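Side-chain contacts in alanine glyoxylate transaminase (PDB 2ZC0), which probably transfers the amino group of alanine to glyoxylate with the help of pyridoxal 5'-phosphate: residues I133-L136 against L137-Q141; Y179-P182 against T183-P187; R293-F296 against E297-H300. One frame throughout, in Å; residues are numbered along the deposited sequence.

Contact 1. Residues I133-L136 against L137-Q141; sequences INTL and LAFEQ. With ZN (zinc ion), chain E.
Thr135 lays its methyl CG2 over one face of the Phe139 ring, 3.9 Å from the ring centroid and 18° off the normal, a CH-pi contact displaced toward the rim at CE2 and CZ. The two side chains run side by side from successive turns of the helix. CG2 reaches the ring because it stands anti to the backbone N, while OG1, chi1 -60°, lies beside that N. Beneath the pair runs the regular i to i+4 bonding of the helix: Phe139 N donates to Thr135 O at 2.9 Å, and Leu137 N to Ile133 O at 2.9 Å. The helix is the connection of a beta-alpha-beta unit between strands 124-129 and 145-152, against which Leu136 packs at Thr127 and Ile146, while Phe139 rests on Val125. One turn beyond Leu136, the carboxylate of Glu140 holds a zinc ion through OE2 at 2.0 Å; a water 2.5 Å from the metal and a further ligand from outside the two segments also bind it. The other oxygen of Glu140, OE1, forms a salt bridge with Lys15, which probably helps to fix the carboxylate's rotation. Leu137 and Ala138 pack on Pro274 of the second subunit.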
loop_
_atom_site.group_PDB
_atom_site.type_symbol
_atom_site.label_atom_id
_atom_site.label_comp_id
_atom_site.label_asym_id
_atom_site.label_seq_id
_atom_site.Cartn_x
_atom_site.Cartn_y
_atom_site.Cartn_z
ATOM N N ILE A 133 -15.148 -18.307 -4.852
ATOM C CA ILE A 133 -14.102 -18.087 -3.859
ATOM C C ILE A 133 -12.759 -17.608 -4.384
ATOM O O ILE A 133 -12.118 -16.782 -3.753
ATOM C CB ILE A 133 -13.830 -19.323 -2.984
ATOM C CG1 ILE A 133 -13.985 -20.607 -3.794
ATOM C CG2 ILE A 133 -14.750 -19.312 -1.811
ATOM C CD1 ILE A 133 -12.890 -20.860 -4.762
ATOM N N ASN A 134 -12.323 -18.114 -5.524
ATOM C CA ASN A 134 -11.040 -17.670 -6.006
ATOM C C ASN A 134 -10.993 -16.200 -6.331
ATOM O O ASN A 134 -9.964 -15.573 -6.139
ATOM C CB ASN A 134 -10.570 -18.521 -7.174
ATOM C CG ASN A 134 -9.661 -19.632 -6.705
ATOM O OD1 ASN A 134 -9.870 -20.183 -5.626
ATOM N ND2 ASN A 134 -8.648 -19.959 -7.487
ATOM N N THR A 135 -12.114 -15.631 -6.769
ATOM C CA THR A 135 -12.102 -14.210 -7.058
ATOM C C THR A 135 -12.090 -13.419 -5.756
ATOM O O THR A 135 -11.412 -12.391 -5.647
ATOM C CB THR A 135 -13.283 -13.808 -7.919
ATOM O OG1 THR A 135 -13.231 -14.536 -9.148
ATOM C CG2 THR A 135 -13.255 -12.312 -8.229
ATOM N N LEU A 136 -12.809 -13.911 -4.753
ATOM C CA LEU A 136 -12.858 -13.209 -3.465
ATOM C C LEU A 136 -11.456 -13.223 -2.832
ATOM O O LEU A 136 -10.995 -12.226 -2.274
ATOM C CB LEU A 136 -13.876 -13.881 -2.525
ATOM C CG LEU A 136 -15.352 -13.923 -2.981
ATOM C CD1 LEU A 136 -16.210 -14.594 -1.900
ATOM C CD2 LEU A 136 -15.862 -12.513 -3.247
ATOM N N LEU A 137 -10.793 -14.372 -2.922
ATOM C CA LEU A 137 -9.443 -14.562 -2.388
ATOM C C LEU A 137 -8.470 -13.670 -3.183
ATOM O O LEU A 137 -7.649 -12.963 -2.605
ATOM C CB LEU A 137 -9.052 -16.049 -2.504
ATOM C CG LEU A 137 -8.956 -16.977 -1.276
ATOM C CD1 LEU A 137 -9.805 -16.495 -0.128
ATOM C CD2 LEU A 137 -9.304 -18.386 -1.682
ATOM N N ALA A 138 -8.591 -13.687 -4.506
ATOM C CA ALA A 138 -7.722 -12.884 -5.358
ATOM C C ALA A 138 -7.821 -11.406 -5.014
ATOM O O ALA A 138 -6.803 -10.741 -4.861
ATOM C CB ALA A 138 -8.063 -13.093 -6.838
ATOM N N PHE A 139 -9.041 -10.891 -4.865
ATOM C CA PHE A 139 -9.212 -9.472 -4.553
ATOM C C PHE A 139 -8.816 -9.084 -3.133
ATOM O O PHE A 139 -8.323 -7.970 -2.902
ATOM C CB PHE A 139 -10.652 -9.024 -4.825
ATOM C CG PHE A 139 -11.021 -9.020 -6.288
ATOM C CD1 PHE A 139 -10.078 -9.336 -7.263
ATOM C CD2 PHE A 139 -12.311 -8.679 -6.690
ATOM C CE1 PHE A 139 -10.414 -9.318 -8.620
ATOM C CE2 PHE A 139 -12.658 -8.658 -8.041
ATOM C CZ PHE A 139 -11.705 -8.973 -9.010
ATOM N N GLU A 140 -9.017 -9.982 -2.178
ATOM C CA GLU A 140 -8.650 -9.667 -0.811
ATOM C C GLU A 140 -7.150 -9.730 -0.588
ATOM O O GLU A 140 -6.635 -9.011 0.274
ATOM C CB GLU A 140 -9.343 -10.602 0.183
ATOM C CG GLU A 140 -10.849 -10.632 0.057
ATOM C CD GLU A 140 -11.503 -11.456 1.153
ATOM O OE1 GLU A 140 -10.943 -12.518 1.519
ATOM O OE2 GLU A 140 -12.575 -11.040 1.644
ATOM N N GLN A 141 -6.437 -10.579 -1.326
ATOM C CA GLN A 141 -4.993 -10.592 -1.122
ATOM C C GLN A 141 -4.383 -9.382 -1.826
ATOM O O GLN A 141 -3.201 -9.107 -1.688
ATOM C CB GLN A 141 -4.336 -11.911 -1.568
ATOM C CG GLN A 141 -4.572 -12.348 -2.970
ATOM C CD GLN A 141 -4.050 -13.754 -3.213
ATOM O OE1 GLN A 141 -3.952 -14.559 -2.287
ATOM N NE2 GLN A 141 -3.726 -14.057 -4.452
HETATM ZN ZN ZN E . -13.610 -12.540 2.574
HETATM O O HOH W 1 -15.900 -11.693 2.712
#

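Contact 2. Residues Y179-P182 against T183-P187; sequences YTIP and TGQNP. With PMP (4'-deoxy-4'-aminopyridoxal-5'-phosphate), chain F.
Ile181 meets Gln185 where the chain doubles back after strand 175-180, and the two side chains cross at about a right angle. Starting at the root, Ile181 CB lies 3.6 Å from Gln185 CG. The branch CG2 of Ile181 is 3.7 Å from Gln185 CA, whereas Ile181 CG1 passes Gln185 CG at 4.1 Å. With chi2 at 171° the chain stretches on to CD1, which touches Asn186 O at 3.7 Å and ends 3.6 Å from C2A, the ring methyl of the bound pyridoxamine phosphate (PMP). The isoleucine thus bridges Gln185 and the cofactor methyl. The polar end of Gln185 is held beyond the contact: NE2 donates to Glu128 OE1 and to Pro130 O, and OE1 accepts from Met188 N. Asn186 supplies the polar grip, its ND2 giving a hydrogen bond to PMP O3 at 2.8 Å and 157°. Arg379, hydrogen-bonded to Asn186 OD1 through NH1, probably helps to set the amide's rotation. Gly184 takes a positive phi, and a cis peptide precedes Pro187. Such a loop, carrying an asparagine to the 3'-oxygen of the cofactor, is characteristic of the pyridoxal phosphate site in aminotransferases of class I.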
loop_
_atom_site.group_PDB
_atom_site.type_symbol
_atom_site.label_atom_id
_atom_site.label_comp_id
_atom_site.label_asym_id
_atom_site.label_seq_id
_atom_site.Cartn_x
_atom_site.Cartn_y
_atom_site.Cartn_z
ATOM N N TYR A 179 -18.226 -6.957 -9.158
ATOM C CA TYR A 179 -17.852 -8.193 -9.831
ATOM C C TYR A 179 -19.109 -9.068 -9.826
ATOM O O TYR A 179 -19.711 -9.296 -8.763
ATOM C CB TYR A 179 -16.728 -8.898 -9.069
ATOM C CG TYR A 179 -16.450 -10.338 -9.484
ATOM C CD1 TYR A 179 -16.781 -11.397 -8.640
ATOM C CD2 TYR A 179 -15.862 -10.645 -10.711
ATOM C CE1 TYR A 179 -16.541 -12.723 -9.004
ATOM C CE2 TYR A 179 -15.613 -11.984 -11.090
ATOM C CZ TYR A 179 -15.963 -13.007 -10.218
ATOM O OH TYR A 179 -15.747 -14.331 -10.565
ATOM N N THR A 180 -19.497 -9.550 -11.008
ATOM C CA THR A 180 -20.678 -10.386 -11.142
ATOM C C THR A 180 -20.492 -11.523 -12.148
ATOM O O THR A 180 -19.749 -11.395 -13.121
ATOM C CB THR A 180 -21.907 -9.530 -11.567
ATOM O OG1 THR A 180 -23.018 -10.385 -11.872
ATOM C CG2 THR A 180 -21.573 -8.697 -12.794
ATOM N N ILE A 181 -21.171 -12.636 -11.884
ATOM C CA ILE A 181 -21.151 -13.826 -12.736
ATOM C C ILE A 181 -22.631 -14.034 -13.104
ATOM O O ILE A 181 -23.317 -14.880 -12.525
ATOM C CB ILE A 181 -20.659 -15.061 -11.944
ATOM C CG1 ILE A 181 -19.389 -14.699 -11.154
ATOM C CG2 ILE A 181 -20.417 -16.231 -12.900
ATOM C CD1 ILE A 181 -18.916 -15.763 -10.168
ATOM N N PRO A 182 -23.142 -13.251 -14.070
ATOM C CA PRO A 182 -24.542 -13.330 -14.515
ATOM C C PRO A 182 -25.078 -14.703 -14.931
ATOM O O PRO A 182 -26.170 -15.085 -14.517
ATOM C CB PRO A 182 -24.597 -12.311 -15.660
ATOM C CG PRO A 182 -23.511 -11.317 -15.287
ATOM C CD PRO A 182 -22.405 -12.237 -14.849
ATOM N N THR A 183 -24.319 -15.446 -15.730
ATOM C CA THR A 183 -24.788 -16.747 -16.197
ATOM C C THR A 183 -24.108 -17.987 -15.603
ATOM O O THR A 183 -22.865 -18.112 -15.628
ATOM C CB THR A 183 -24.693 -16.834 -17.730
ATOM O OG1 THR A 183 -25.429 -15.754 -18.315
ATOM C CG2 THR A 183 -25.267 -18.147 -18.228
ATOM N N GLY A 184 -24.947 -18.896 -15.091
ATOM C CA GLY A 184 -24.481 -20.133 -14.486
ATOM C C GLY A 184 -23.397 -19.887 -13.450
ATOM O O GLY A 184 -22.298 -20.442 -13.536
ATOM N N GLN A 185 -23.717 -19.070 -12.455
ATOM C CA GLN A 185 -22.766 -18.705 -11.412
ATOM C C GLN A 185 -22.140 -19.863 -10.650
ATOM O O GLN A 185 -22.742 -20.921 -10.465
ATOM C CB GLN A 185 -23.423 -17.768 -10.376
ATOM C CG GLN A 185 -22.411 -16.991 -9.523
ATOM C CD GLN A 185 -22.751 -16.941 -8.038
ATOM O OE1 GLN A 185 -22.863 -17.974 -7.382
ATOM N NE2 GLN A 185 -22.898 -15.737 -7.500
ATOM N N ASN A 186 -20.902 -19.643 -10.231
ATOM C CA ASN A 186 -20.159 -20.584 -9.404
ATOM C C ASN A 186 -20.255 -19.781 -8.106
ATOM O O ASN A 186 -19.876 -18.607 -8.081
ATOM C CB ASN A 186 -18.704 -20.674 -9.873
ATOM C CG ASN A 186 -17.857 -21.619 -9.020
ATOM O OD1 ASN A 186 -18.200 -21.930 -7.886
ATOM N ND2 ASN A 186 -16.728 -22.057 -9.568
ATOM N N PRO A 187 -20.749 -20.382 -7.011
ATOM C CA PRO A 187 -21.238 -21.747 -6.804
ATOM C C PRO A 187 -22.751 -21.965 -6.916
ATOM O O PRO A 187 -23.197 -23.102 -7.058
ATOM C CB PRO A 187 -20.757 -22.041 -5.396
ATOM C CG PRO A 187 -21.071 -20.738 -4.707
ATOM C CD PRO A 187 -20.663 -19.670 -5.719
HETATM N N1 PMP F . -14.605 -17.512 -13.160
HETATM C C2 PMP F . -15.420 -18.415 -12.571
HETATM C C2A PMP F . -16.771 -17.900 -12.068
HETATM C C3 PMP F . -15.040 -19.777 -12.434
HETATM O O3 PMP F . -15.902 -20.675 -11.820
HETATM C C4 PMP F . -13.748 -20.192 -12.931
HETATM C C4A PMP F . -13.343 -21.671 -12.781
HETATM N N4A PMP F . -12.155 -21.867 -11.950
HETATM C C5 PMP F . -12.858 -19.119 -13.592
HETATM C C6 PMP F . -13.344 -17.792 -13.674
HETATM C C5A PMP F . -11.463 -19.429 -14.166
HETATM O O4P PMP F . -11.580 -20.117 -15.026
HETATM P P PMP F . -10.105 -20.436 -15.745
HETATM O O1P PMP F . -9.807 -19.779 -17.498
HETATM O O2P PMP F . -10.027 -22.341 -15.866
HETATM O O3P PMP F . -8.691 -19.879 -14.754
#

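Contact 3. Residues R293-F296 against E297-H300; sequences RGYF and EKYH
The first turn of helix 295-322 begins at Gly294, which both closes helix 281-292 in a Schellman motif and serves as N-cap of the new helix. Gly294 O receives Lys298 N at 3.2 Å, and more weakly Glu297 N. Tyr299 N reaches Tyr295 O at 2.8 Å, and in the wider pi-type turn that follows, His300 N bonds weakly to Phe296 O. Over this turn the rings of Tyr295 and Tyr299 form a T-shaped pair: the edge of Tyr299 points to the face of Tyr295, planes at 88° and centroids 5.0 Å apart, with CE1 of Tyr299 coming 3.5 Å from CD2 of Tyr295. The opposite face of Tyr295 is covered by Arg293 CB. Phe296 and His300 stand side by side too, but differently: their planes are at 10° yet slid apart, so CE1 of Phe296 meets ND1 of His300 at 3.5 Å with little overlap. Both rings leave the helix with CG anti to the backbone N, which carries them along the same flank onto Tyr290 and Val248. The tyrosine T-shape adds to the backbone bonds of the turn, and probably gains from the positive ring-edge hydrogens of Tyr299 facing the pi cloud of Tyr295.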
loop_
_atom_site.group_PDB
_atom_site.type_symbol
_atom_site.label_atom_id
_atom_site.label_comp_id
_atom_site.label_asym_id
_atom_site.label_seq_id
_atom_site.Cartn_x
_atom_site.Cartn_y
_atom_site.Cartn_z
ATOM N N ARG A 293 -11.681 -24.076 -37.521
ATOM C CA ARG A 293 -12.201 -25.293 -38.136
ATOM C C ARG A 293 -13.647 -25.614 -37.754
ATOM O O ARG A 293 -14.189 -26.645 -38.148
ATOM C CB ARG A 293 -11.282 -26.470 -37.803
ATOM C CG ARG A 293 -9.837 -26.190 -38.181
ATOM C CD ARG A 293 -9.160 -27.377 -38.829
ATOM N NE ARG A 293 -8.367 -28.168 -37.899
ATOM C CZ ARG A 293 -7.661 -29.239 -38.256
ATOM N NH1 ARG A 293 -7.660 -29.633 -39.521
ATOM N NH2 ARG A 293 -6.954 -29.912 -37.355
ATOM N N GLY A 294 -14.265 -24.724 -36.986
ATOM C CA GLY A 294 -15.648 -24.912 -36.585
ATOM C C GLY A 294 -15.945 -26.043 -35.624
ATOM O O GLY A 294 -17.060 -26.571 -35.619
ATOM N N TYR A 295 -14.967 -26.412 -34.800
ATOM C CA TYR A 295 -15.153 -27.489 -33.828
ATOM C C TYR A 295 -16.002 -27.080 -32.632
ATOM O O TYR A 295 -16.401 -27.926 -31.832
ATOM C CB TYR A 295 -13.792 -28.018 -33.351
ATOM C CG TYR A 295 -13.057 -28.784 -34.426
ATOM C CD1 TYR A 295 -11.724 -29.152 -34.272
ATOM C CD2 TYR A 295 -13.698 -29.120 -35.618
ATOM C CE1 TYR A 295 -11.048 -29.833 -35.286
ATOM C CE2 TYR A 295 -13.036 -29.796 -36.625
ATOM C CZ TYR A 295 -11.717 -30.148 -36.460
ATOM O OH TYR A 295 -11.078 -30.796 -37.487
ATOM N N PHE A 296 -16.270 -25.785 -32.496
ATOM C CA PHE A 296 -17.104 -25.322 -31.393
ATOM C C PHE A 296 -18.511 -25.820 -31.688
ATOM O O PHE A 296 -19.242 -26.241 -30.790
ATOM C CB PHE A 296 -17.112 -23.793 -31.309
ATOM C CG PHE A 296 -17.975 -23.257 -30.196
ATOM C CD1 PHE A 296 -17.678 -23.553 -28.865
ATOM C CD2 PHE A 296 -19.098 -22.481 -30.474
ATOM C CE1 PHE A 296 -18.486 -23.088 -27.829
ATOM C CE2 PHE A 296 -19.915 -22.011 -29.445
ATOM C CZ PHE A 296 -19.606 -22.317 -28.119
ATOM N N GLU A 297 -18.875 -25.769 -32.967
ATOM C CA GLU A 297 -20.186 -26.217 -33.411
ATOM C C GLU A 297 -20.222 -27.737 -33.408
ATOM O O GLU A 297 -21.090 -28.359 -32.794
ATOM C CB GLU A 297 -20.460 -25.723 -34.832
ATOM C CG GLU A 297 -21.687 -24.844 -34.981
ATOM C CD GLU A 297 -22.630 -25.344 -36.068
ATOM O OE1 GLU A 297 -23.394 -24.519 -36.625
ATOM O OE2 GLU A 297 -22.619 -26.562 -36.359
ATOM N N LYS A 298 -19.248 -28.323 -34.095
ATOM C CA LYS A 298 -19.151 -29.767 -34.240
ATOM C C LYS A 298 -18.919 -30.598 -32.982
ATOM O O LYS A 298 -19.429 -31.710 -32.888
ATOM C CB LYS A 298 -18.070 -30.107 -35.272
ATOM C CG LYS A 298 -17.886 -31.605 -35.497
ATOM C CD LYS A 298 -16.997 -31.896 -36.696
ATOM C CE LYS A 298 -16.931 -33.390 -36.986
ATOM N NZ LYS A 298 -16.289 -33.684 -38.303
ATOM N N TYR A 299 -18.164 -30.086 -32.016
ATOM C CA TYR A 299 -17.891 -30.882 -30.819
ATOM C C TYR A 299 -18.476 -30.396 -29.507
ATOM O O TYR A 299 -18.751 -31.203 -28.618
ATOM C CB TYR A 299 -16.386 -31.073 -30.645
ATOM C CG TYR A 299 -15.757 -31.892 -31.739
ATOM C CD1 TYR A 299 -15.122 -31.282 -32.817
ATOM C CD2 TYR A 299 -15.812 -33.286 -31.704
ATOM C CE1 TYR A 299 -14.554 -32.039 -33.837
ATOM C CE2 TYR A 299 -15.255 -34.052 -32.711
ATOM C CZ TYR A 299 -14.625 -33.426 -33.777
ATOM O OH TYR A 299 -14.067 -34.191 -34.780
ATOM N N HIS A 300 -18.658 -29.089 -29.369
ATOM C CA HIS A 300 -19.207 -28.550 -28.137
ATOM C C HIS A 300 -20.706 -28.311 -28.226
ATOM O O HIS A 300 -21.469 -28.850 -27.428
ATOM C CB HIS A 300 -18.493 -27.248 -27.760
ATOM C CG HIS A 300 -18.934 -26.677 -26.446
ATOM N ND1 HIS A 300 -20.023 -25.842 -26.324
ATOM C CD2 HIS A 300 -18.462 -26.866 -25.190
ATOM C CE1 HIS A 300 -20.206 -25.542 -25.050
ATOM N NE2 HIS A 300 -19.271 -26.152 -24.342
#

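How the contacts relate
The three examples lie in series along one chain but relate unequally to the cofactor. Contacts 1 and 2, with centres 15 Å apart, touch directly: Thr135 OG1 and Tyr179 OH are 2.9 Å apart, a probable but weak hydrogen bond, and the Phe139 ring packs near Tyr179 CB. Tyr179 OH is also hydrogen-bonded to Asp214, a residue of the cofactor pocket, which links the helix of contact 1 to that site; the side chain of Thr135 is about 5 Å from the bound PMP, while the zinc ion is held at the far end of the same helix. Contact 3 stands apart: its nearest atoms are about 11 Å from contact 2 and about 20 Å from contact 1, and the His300 side chain is about 13 Å from a PMP.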